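Local coordinates for protein nigritoxine (Vibrio nigripulchritudo, PDB 5M41) that acts as a bacterial toxin against crustaceans and insects, at residues A[19-25]-A[244-248]; A[211-215]-A[232-237]; A[273-277]-A[425-429]. One frame throughout, in Å; residues are numbered along the deposited sequence.

Contact 1: A[19-25]-A[244-248]; sequences GINHSAV and LRAIQ
The lead-in to helix 22-30 lies against the end of helix 240-245, closest at I20 and R245, whose CA atoms are 5.0 Å apart. A246 (-101/15) is the first residue after the latter helix to leave helical angles; L244 is mt, I247 t with chi2 p, and R245 m, t, p, the turn at chi3 bringing NH1 near G19. G19 starts the segment at phi/psi 78/-176, where a CB would clash with the preceding carbonyl; its N sits 3.4 Å from R245 NH1, two donors without a bond. I20 is extended (-89/134) with an mt side chain, placing CG2 4.0 Å from L244 CB and CG1 3.9 Å from R245 CG. N21, chi1 t, is the N-cap: its OD1 accepts a weak bond from A24 N (3.3 Å). One water accepts from N21 N (2.8 Å) and donates to L244 O (2.6 Å); another accepts from N21 ND2 (2.9 Å) and donates to Q248 OE1 (2.7 Å). A24 CB meets I247 CG2 at 3.8 Å and Q248 CD at 3.7 Å. V25 (t) touches L244 CD2 with both CG1 (3.8 Å) and CG2 (3.9 Å), and its CG2 is 4.0 Å from I247 CG2. R374 hydrogen-bonds both G19 O and R245 O. With no direct hydrogen bond across, the N-capped start of one helix packs on the C-terminal end of the other by apolar contact, while water links the polar groups alongside.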
loop_
_atom_site.group_PDB
_atom_site.type_symbol
_atom_site.label_atom_id
_atom_site.label_comp_id
_atom_site.label_asym_id
_atom_site.label_seq_id
_atom_site.Cartn_x
_atom_site.Cartn_y
_atom_site.Cartn_z
ATOM N N GLY A 19 -20.251 -19.427 -3.388
ATOM C CA GLY A 19 -19.869 -20.740 -3.922
ATOM C C GLY A 19 -18.364 -20.791 -4.183
ATOM O O GLY A 19 -17.632 -19.839 -3.881
ATOM N N ILE A 20 -17.892 -21.894 -4.751
ATOM C CA ILE A 20 -16.462 -22.064 -5.008
ATOM C C ILE A 20 -16.061 -21.527 -6.382
ATOM O O ILE A 20 -16.731 -21.803 -7.373
ATOM C CB ILE A 20 -16.041 -23.539 -4.876
ATOM C CG1 ILE A 20 -16.169 -23.985 -3.414
ATOM C CG2 ILE A 20 -14.585 -23.740 -5.345
ATOM C CD1 ILE A 20 -16.167 -25.494 -3.243
ATOM N N ASN A 21 -14.961 -20.769 -6.446
ATOM C CA ASN A 21 -14.405 -20.409 -7.750
ATOM C C ASN A 21 -13.615 -21.592 -8.306
ATOM O O ASN A 21 -12.424 -21.749 -8.022
ATOM C CB ASN A 21 -13.554 -19.142 -7.669
ATOM C CG ASN A 21 -13.100 -18.672 -9.020
ATOM O OD1 ASN A 21 -13.137 -19.429 -9.976
ATOM N ND2 ASN A 21 -12.665 -17.418 -9.112
ATOM N N HIS A 22 -14.287 -22.437 -9.092
ATOM C CA HIS A 22 -13.672 -23.712 -9.540
ATOM C C HIS A 22 -12.485 -23.527 -10.442
ATOM O O HIS A 22 -11.557 -24.319 -10.393
ATOM C CB HIS A 22 -14.674 -24.597 -10.262
ATOM C CG HIS A 22 -15.912 -24.892 -9.465
ATOM N ND1 HIS A 22 -15.893 -25.629 -8.321
ATOM C CD2 HIS A 22 -17.235 -24.528 -9.680
ATOM C CE1 HIS A 22 -17.154 -25.720 -7.833
ATOM N NE2 HIS A 22 -17.969 -25.051 -8.668
ATOM N N SER A 23 -12.510 -22.519 -11.301
ATOM C CA SER A 23 -11.360 -22.283 -12.149
ATOM C C SER A 23 -10.108 -21.870 -11.364
ATOM O O SER A 23 -9.008 -22.228 -11.739
ATOM C CB SER A 23 -11.685 -21.298 -13.278
ATOM O OG SER A 23 -11.998 -20.027 -12.762
ATOM N N ALA A 24 -10.273 -21.136 -10.268
ATOM C CA ALA A 24 -9.127 -20.739 -9.441
ATOM C C ALA A 24 -8.467 -21.962 -8.793
ATOM O O ALA A 24 -7.247 -22.045 -8.719
ATOM C CB ALA A 24 -9.559 -19.761 -8.352
ATOM N N VAL A 25 -9.277 -22.898 -8.301
ATOM C CA VAL A 25 -8.750 -24.151 -7.759
ATOM C C VAL A 25 -8.079 -24.977 -8.872
ATOM O O VAL A 25 -6.898 -25.347 -8.772
ATOM C CB VAL A 25 -9.888 -24.952 -7.073
ATOM C CG1 VAL A 25 -9.367 -26.269 -6.543
ATOM C CG2 VAL A 25 -10.508 -24.130 -5.944
ATOM N N LEU A 244 -11.173 -24.285 -0.251
ATOM C CA LEU A 244 -11.429 -23.991 -1.674
ATOM C C LEU A 244 -12.115 -22.652 -1.833
ATOM O O LEU A 244 -11.814 -21.896 -2.779
ATOM C CB LEU A 244 -12.252 -25.087 -2.371
ATOM C CG LEU A 244 -11.666 -26.501 -2.475
ATOM C CD1 LEU A 244 -12.428 -27.288 -3.520
ATOM C CD2 LEU A 244 -10.194 -26.529 -2.866
ATOM N N ARG A 245 -13.035 -22.339 -0.923
ATOM C CA ARG A 245 -13.699 -21.047 -0.967
ATOM C C ARG A 245 -12.687 -19.898 -0.800
ATOM O O ARG A 245 -12.849 -18.842 -1.401
ATOM C CB ARG A 245 -14.793 -20.956 0.106
ATOM C CG ARG A 245 -16.002 -21.829 -0.201
ATOM C CD ARG A 245 -17.003 -21.793 0.942
ATOM N NE ARG A 245 -17.461 -20.434 1.219
ATOM C CZ ARG A 245 -18.492 -19.851 0.625
ATOM N NH1 ARG A 245 -19.207 -20.501 -0.289
ATOM N NH2 ARG A 245 -18.816 -18.613 0.970
ATOM N N ALA A 246 -11.644 -20.131 -0.009
ATOM C CA ALA A 246 -10.657 -19.095 0.339
ATOM C C ALA A 246 -9.354 -19.184 -0.474
ATOM O O ALA A 246 -8.346 -18.580 -0.103
ATOM C CB ALA A 246 -10.357 -19.146 1.848
ATOM N N ILE A 247 -9.374 -19.949 -1.562
ATOM C CA ILE A 247 -8.180 -20.177 -2.407
ATOM C C ILE A 247 -7.476 -18.892 -2.890
ATOM O O ILE A 247 -6.263 -18.867 -3.019
ATOM C CB ILE A 247 -8.484 -21.143 -3.605
ATOM C CG1 ILE A 247 -7.227 -21.482 -4.395
ATOM C CG2 ILE A 247 -9.425 -20.526 -4.620
ATOM C CD1 ILE A 247 -6.292 -22.428 -3.684
ATOM N N GLN A 248 -8.232 -17.833 -3.160
ATOM C CA GLN A 248 -7.620 -16.555 -3.561
ATOM C C GLN A 248 -7.611 -15.525 -2.413
ATOM O O GLN A 248 -7.472 -14.336 -2.650
ATOM C CB GLN A 248 -8.331 -16.004 -4.808
ATOM C CG GLN A 248 -8.144 -16.917 -6.016
ATOM C CD GLN A 248 -8.672 -16.306 -7.310
ATOM O OE1 GLN A 248 -9.780 -15.819 -7.351
ATOM N NE2 GLN A 248 -7.875 -16.364 -8.371
HETATM O O HOH W 1 -13.201 -20.238 -4.290
HETATM O O HOH W 2 -12.394 -15.712 -6.748
#

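Contact 2: A[211-215]-A[232-237]; sequences AKGAA and FTFEGF
F234 and F232 each bury a little over 70 Å² here and A211 buries 60 Å², so the contact is best built from these three. The segment 211-215 ends helix 206-215; against it the segment 232-237 passes as an irregular chain, its register running the opposite way, with A215 CA 4.8 Å from T233 CA and K212 CA 5.8 Å from F234 CA. F232 is extended (-158/135) with chi1 t and presents a ring edge to the helix. Its CE2 lies 3.2 Å from A211 O, which already accepts the helical bond from A215 N (3.0 Å), and 3.9 Å from A211 CB. CD2 of the same ring meets A214 CB at 4.2 Å and A215 CB at 4.1 Å. This is the loop between strand 229-230 and helix 240-245 folding back on the alanine-rich last turn of helix 206-215, where small side chains let the phenylalanines approach the helix backbone; the F232 ring also meets Y257 of helix 253-264. F234, again t, turns one face to K212, whose CG stands 3.4 Å from the ring centroid and 7° off its normal, a clear CH-pi contact. Its edge faces A211, with CD1 3.9 Å from A211 CB, while its CB lies 4.1 Å from A215 CB. From F234 the chain makes a type II turn to F237, through E235 at -57/136 and G236 at 95/-2, where the angles call for glycine, closed by a weak bond from F237 N to F234 O (3.4 Å). The turn brings F237 CZ to 3.7 Å from A211 CB.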
loop_
_atom_site.group_PDB
_atom_site.type_symbol
_atom_site.label_atom_id
_atom_site.label_comp_id
_atom_site.label_asym_id
_atom_site.label_seq_id
_atom_site.Cartn_x
_atom_site.Cartn_y
_atom_site.Cartn_z
ATOM N N ALA A 211 -1.554 -31.806 1.901
ATOM C CA ALA A 211 -0.923 -30.799 2.741
ATOM C C ALA A 211 -0.472 -31.438 4.070
ATOM O O ALA A 211 0.629 -31.150 4.581
ATOM C CB ALA A 211 -1.891 -29.657 3.009
ATOM N N LYS A 212 -1.308 -32.321 4.616
ATOM C CA LYS A 212 -0.954 -32.978 5.866
ATOM C C LYS A 212 0.232 -33.904 5.671
ATOM O O LYS A 212 1.115 -33.957 6.515
ATOM C CB LYS A 212 -2.117 -33.779 6.412
ATOM C CG LYS A 212 -2.932 -33.037 7.444
ATOM C CD LYS A 212 -4.135 -33.854 7.927
ATOM C CE LYS A 212 -5.269 -33.842 6.895
ATOM N NZ LYS A 212 -6.513 -34.430 7.481
ATOM N N GLY A 213 0.244 -34.644 4.567
ATOM C CA GLY A 213 1.366 -35.520 4.252
ATOM C C GLY A 213 2.644 -34.706 4.151
ATOM O O GLY A 213 3.679 -35.097 4.676
ATOM N N ALA A 214 2.562 -33.557 3.494
ATOM C CA ALA A 214 3.738 -32.716 3.349
ATOM C C ALA A 214 4.230 -32.173 4.709
ATOM O O ALA A 214 5.429 -32.046 4.891
ATOM C CB ALA A 214 3.483 -31.588 2.362
ATOM N N ALA A 215 3.317 -31.867 5.644
ATOM C CA ALA A 215 3.699 -31.355 6.967
ATOM C C ALA A 215 4.387 -32.410 7.813
ATOM O O ALA A 215 5.089 -32.064 8.736
ATOM C CB ALA A 215 2.487 -30.817 7.729
ATOM N N PHE A 232 6.920 -26.426 6.141
ATOM C CA PHE A 232 5.482 -26.352 5.976
ATOM C C PHE A 232 4.771 -27.007 7.157
ATOM O O PHE A 232 5.144 -28.100 7.580
ATOM C CB PHE A 232 5.068 -27.072 4.684
ATOM C CG PHE A 232 3.588 -27.011 4.405
ATOM C CD1 PHE A 232 3.001 -25.830 3.959
ATOM C CD2 PHE A 232 2.787 -28.123 4.607
ATOM C CE1 PHE A 232 1.636 -25.761 3.712
ATOM C CE2 PHE A 232 1.419 -28.066 4.368
ATOM C CZ PHE A 232 0.846 -26.878 3.922
ATOM N N THR A 233 3.736 -26.338 7.667
ATOM C CA THR A 233 2.876 -26.907 8.697
ATOM C C THR A 233 1.429 -26.884 8.222
ATOM O O THR A 233 1.062 -26.091 7.350
ATOM C CB THR A 233 2.965 -26.129 10.019
ATOM O OG1 THR A 233 2.561 -24.777 9.778
ATOM C CG2 THR A 233 4.398 -26.116 10.546
ATOM N N PHE A 234 0.626 -27.767 8.807
ATOM C CA PHE A 234 -0.804 -27.872 8.535
ATOM C C PHE A 234 -1.659 -26.946 9.418
ATOM O O PHE A 234 -2.851 -26.762 9.170
ATOM C CB PHE A 234 -1.265 -29.339 8.695
ATOM C CG PHE A 234 -2.663 -29.595 8.177
ATOM C CD1 PHE A 234 -2.944 -29.506 6.805
ATOM C CD2 PHE A 234 -3.710 -29.912 9.059
ATOM C CE1 PHE A 234 -4.235 -29.713 6.328
ATOM C CE2 PHE A 234 -5.010 -30.119 8.588
ATOM C CZ PHE A 234 -5.267 -30.025 7.209
ATOM N N GLU A 235 -1.063 -26.358 10.443
ATOM C CA GLU A 235 -1.815 -25.518 11.374
ATOM C C GLU A 235 -2.527 -24.359 10.674
ATOM O O GLU A 235 -1.962 -23.702 9.793
ATOM C CB GLU A 235 -0.903 -25.002 12.489
ATOM C CG GLU A 235 -0.442 -26.121 13.417
ATOM C CD GLU A 235 0.701 -25.724 14.335
ATOM O OE1 GLU A 235 1.140 -24.551 14.292
ATOM O OE2 GLU A 235 1.163 -26.603 15.100
ATOM N N GLY A 236 -3.780 -24.138 11.068
ATOM C CA GLY A 236 -4.588 -23.036 10.565
ATOM C C GLY A 236 -5.489 -23.383 9.390
ATOM O O GLY A 236 -6.215 -22.519 8.898
ATOM N N PHE A 237 -5.424 -24.629 8.915
ATOM C CA PHE A 237 -6.291 -25.086 7.818
ATOM C C PHE A 237 -7.748 -25.146 8.269
ATOM O O PHE A 237 -8.039 -25.632 9.353
ATOM C CB PHE A 237 -5.842 -26.462 7.319
ATOM C CG PHE A 237 -4.969 -26.422 6.097
ATOM C CD1 PHE A 237 -5.490 -26.778 4.846
ATOM C CD2 PHE A 237 -3.617 -26.072 6.185
ATOM C CE1 PHE A 237 -4.691 -26.757 3.713
ATOM C CE2 PHE A 237 -2.812 -26.048 5.048
ATOM C CZ PHE A 237 -3.352 -26.384 3.813
#

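Contact 3: A[273-277]-A[425-429]; sequences VEYSQ and RPTYR
The strongest polar link is R425 NH1 to the backbone carbonyl V273 O, at 2.7 Å with an angle of 166°, and R425 NH2 adds a weak bond to the same V273 O at 3.3 Å. The oxygen lies near the guanidinium plane, at its edge. To get there R425 reaches across with chi1 m and chi2 t, then bends at chi3 (p), spanning a wide gap, since the closest CA atoms, those of V273 and R425, are 10.7 Å apart. E274 OE2 forms a long salt bridge to R425 NH1 at 3.7 Å, well out of that plane, so charge alone is at work. The 273-275 backbone is extended. Y275, chi1 m, lies alongside, its CE2 4.1 Å from R425 NH2, and its OH, hydrogen-bonded to P437 O of the edge strand 435-437, comes within 4.3 Å of Y428 CE2. Y428 has chi1 p. S276 occupies the N-cap position just before helix 277-283. R425 itself stands two residues ahead of the central strand 427-429. The whole is a surface loop, following the unmodelled residues 268-272, that lies against the three-stranded antiparallel sheet 354-357/427-429/435-437.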
loop_
_atom_site.group_PDB
_atom_site.type_symbol
_atom_site.label_atom_id
_atom_site.label_comp_id
_atom_site.label_asym_id
_atom_site.label_seq_id
_atom_site.Cartn_x
_atom_site.Cartn_y
_atom_site.Cartn_z
ATOM N N VAL A 273 11.258 -9.618 -6.367
ATOM C CA VAL A 273 10.974 -8.751 -7.516
ATOM C C VAL A 273 10.185 -7.509 -7.110
ATOM O O VAL A 273 9.156 -7.612 -6.442
ATOM C CB VAL A 273 10.286 -9.522 -8.678
ATOM C CG1 VAL A 273 9.670 -10.832 -8.191
ATOM C CG2 VAL A 273 9.267 -8.655 -9.419
ATOM N N GLU A 274 10.683 -6.339 -7.509
ATOM C CA GLU A 274 10.084 -5.051 -7.128
ATOM C C GLU A 274 9.854 -4.143 -8.333
ATOM O O GLU A 274 10.699 -4.070 -9.220
ATOM C CB GLU A 274 10.965 -4.326 -6.099
ATOM C CG GLU A 274 11.082 -5.016 -4.742
ATOM C CD GLU A 274 9.767 -5.111 -3.964
ATOM O OE1 GLU A 274 8.756 -4.468 -4.342
ATOM O OE2 GLU A 274 9.749 -5.840 -2.948
ATOM N N TYR A 275 8.730 -3.429 -8.344
ATOM C CA TYR A 275 8.315 -2.673 -9.526
ATOM C C TYR A 275 8.668 -1.186 -9.520
ATOM O O TYR A 275 8.739 -0.561 -8.458
ATOM C CB TYR A 275 6.813 -2.845 -9.766
ATOM C CG TYR A 275 6.430 -4.271 -10.100
ATOM C CD1 TYR A 275 6.751 -4.820 -11.341
ATOM C CD2 TYR A 275 5.759 -5.071 -9.169
ATOM C CE1 TYR A 275 6.420 -6.127 -11.651
ATOM C CE2 TYR A 275 5.424 -6.388 -9.468
ATOM C CZ TYR A 275 5.755 -6.907 -10.706
ATOM O OH TYR A 275 5.423 -8.192 -11.023
ATOM N N SER A 276 8.887 -0.638 -10.717
ATOM C CA SER A 276 8.962 0.811 -10.916
ATOM C C SER A 276 7.641 1.306 -11.492
ATOM O O SER A 276 6.822 0.512 -11.965
ATOM C CB SER A 276 10.107 1.186 -11.853
ATOM O OG SER A 276 9.728 0.996 -13.206
ATOM N N GLN A 277 7.452 2.621 -11.468
ATOM C CA GLN A 277 6.198 3.237 -11.900
ATOM C C GLN A 277 5.826 2.991 -13.368
ATOM O O GLN A 277 4.648 2.817 -13.679
ATOM C CB GLN A 277 6.199 4.732 -11.588
ATOM C CG GLN A 277 6.008 5.052 -10.111
ATOM C CD GLN A 277 6.375 6.487 -9.776
ATOM O OE1 GLN A 277 7.177 6.739 -8.872
ATOM N NE2 GLN A 277 5.797 7.438 -10.510
ATOM N N ARG A 425 2.747 -11.746 -0.859
ATOM C CA ARG A 425 2.172 -10.856 -1.873
ATOM C C ARG A 425 1.247 -11.609 -2.824
ATOM O O ARG A 425 1.435 -12.801 -3.039
ATOM C CB ARG A 425 3.313 -10.247 -2.686
ATOM C CG ARG A 425 4.191 -9.298 -1.868
ATOM C CD ARG A 425 5.534 -9.064 -2.546
ATOM N NE ARG A 425 5.401 -8.081 -3.619
ATOM C CZ ARG A 425 6.365 -7.773 -4.498
ATOM N NH1 ARG A 425 7.544 -8.394 -4.446
ATOM N NH2 ARG A 425 6.140 -6.855 -5.441
ATOM N N PRO A 426 0.229 -10.925 -3.379
ATOM C CA PRO A 426 -0.604 -11.556 -4.394
ATOM C C PRO A 426 0.219 -11.762 -5.660
ATOM O O PRO A 426 1.184 -11.027 -5.883
ATOM C CB PRO A 426 -1.703 -10.507 -4.646
ATOM C CG PRO A 426 -0.996 -9.195 -4.348
ATOM C CD PRO A 426 -0.212 -9.542 -3.100
ATOM N N THR A 427 -0.136 -12.764 -6.464
ATOM C CA THR A 427 0.603 -13.039 -7.681
ATOM C C THR A 427 -0.352 -13.252 -8.863
ATOM O O THR A 427 -1.525 -13.552 -8.691
ATOM C CB THR A 427 1.531 -14.289 -7.584
ATOM O OG1 THR A 427 0.735 -15.474 -7.511
ATOM C CG2 THR A 427 2.530 -14.256 -6.409
ATOM N N TYR A 428 0.168 -13.107 -10.074
ATOM C CA TYR A 428 -0.595 -13.377 -11.283
ATOM C C TYR A 428 0.300 -14.083 -12.284
ATOM O O TYR A 428 1.523 -14.097 -12.140
ATOM C CB TYR A 428 -1.152 -12.091 -11.908
ATOM C CG TYR A 428 -0.128 -11.233 -12.627
ATOM C CD1 TYR A 428 -0.060 -11.217 -14.024
ATOM C CD2 TYR A 428 0.764 -10.423 -11.907
ATOM C CE1 TYR A 428 0.861 -10.408 -14.697
ATOM C CE2 TYR A 428 1.701 -9.635 -12.559
ATOM C CZ TYR A 428 1.746 -9.627 -13.948
ATOM O OH TYR A 428 2.670 -8.826 -14.581
ATOM N N ARG A 429 -0.324 -14.698 -13.272
ATOM C CA ARG A 429 0.398 -15.372 -14.321
ATOM C C ARG A 429 0.171 -14.585 -15.600
ATOM O O ARG A 429 -0.965 -14.426 -16.046
ATOM C CB ARG A 429 -0.094 -16.820 -14.459
ATOM C CG ARG A 429 0.503 -17.584 -15.640
ATOM C CD ARG A 429 -0.146 -18.958 -15.799
ATOM N NE ARG A 429 -0.462 -19.488 -14.481
ATOM C CZ ARG A 429 0.370 -20.216 -13.735
ATOM N NH1 ARG A 429 1.579 -20.563 -14.183
ATOM N NH2 ARG A 429 -0.023 -20.613 -12.534
#

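Near the start of the modelled chain contact 1 opens, and it closes only when 244-248 comes round, 218 intervening residues later. Within that span lie the magnesium site of V189, E192 and D195 and the short excursion of contact 2, where 16 residues separate helix 206-215 from the loop leading to helix 240-245. Helix 253-264 then packs on both: it touches L244 and I247 of contact 1 and F232 of contact 2. Contact 3 opens after that helix, in series with the others, and spans 147 residues to tie the following linker to the residues leading into and forming strand 427-429. Centres of contacts 1 and 2 lie about 19 Å apart, those of 1 and 3 about 22 Å.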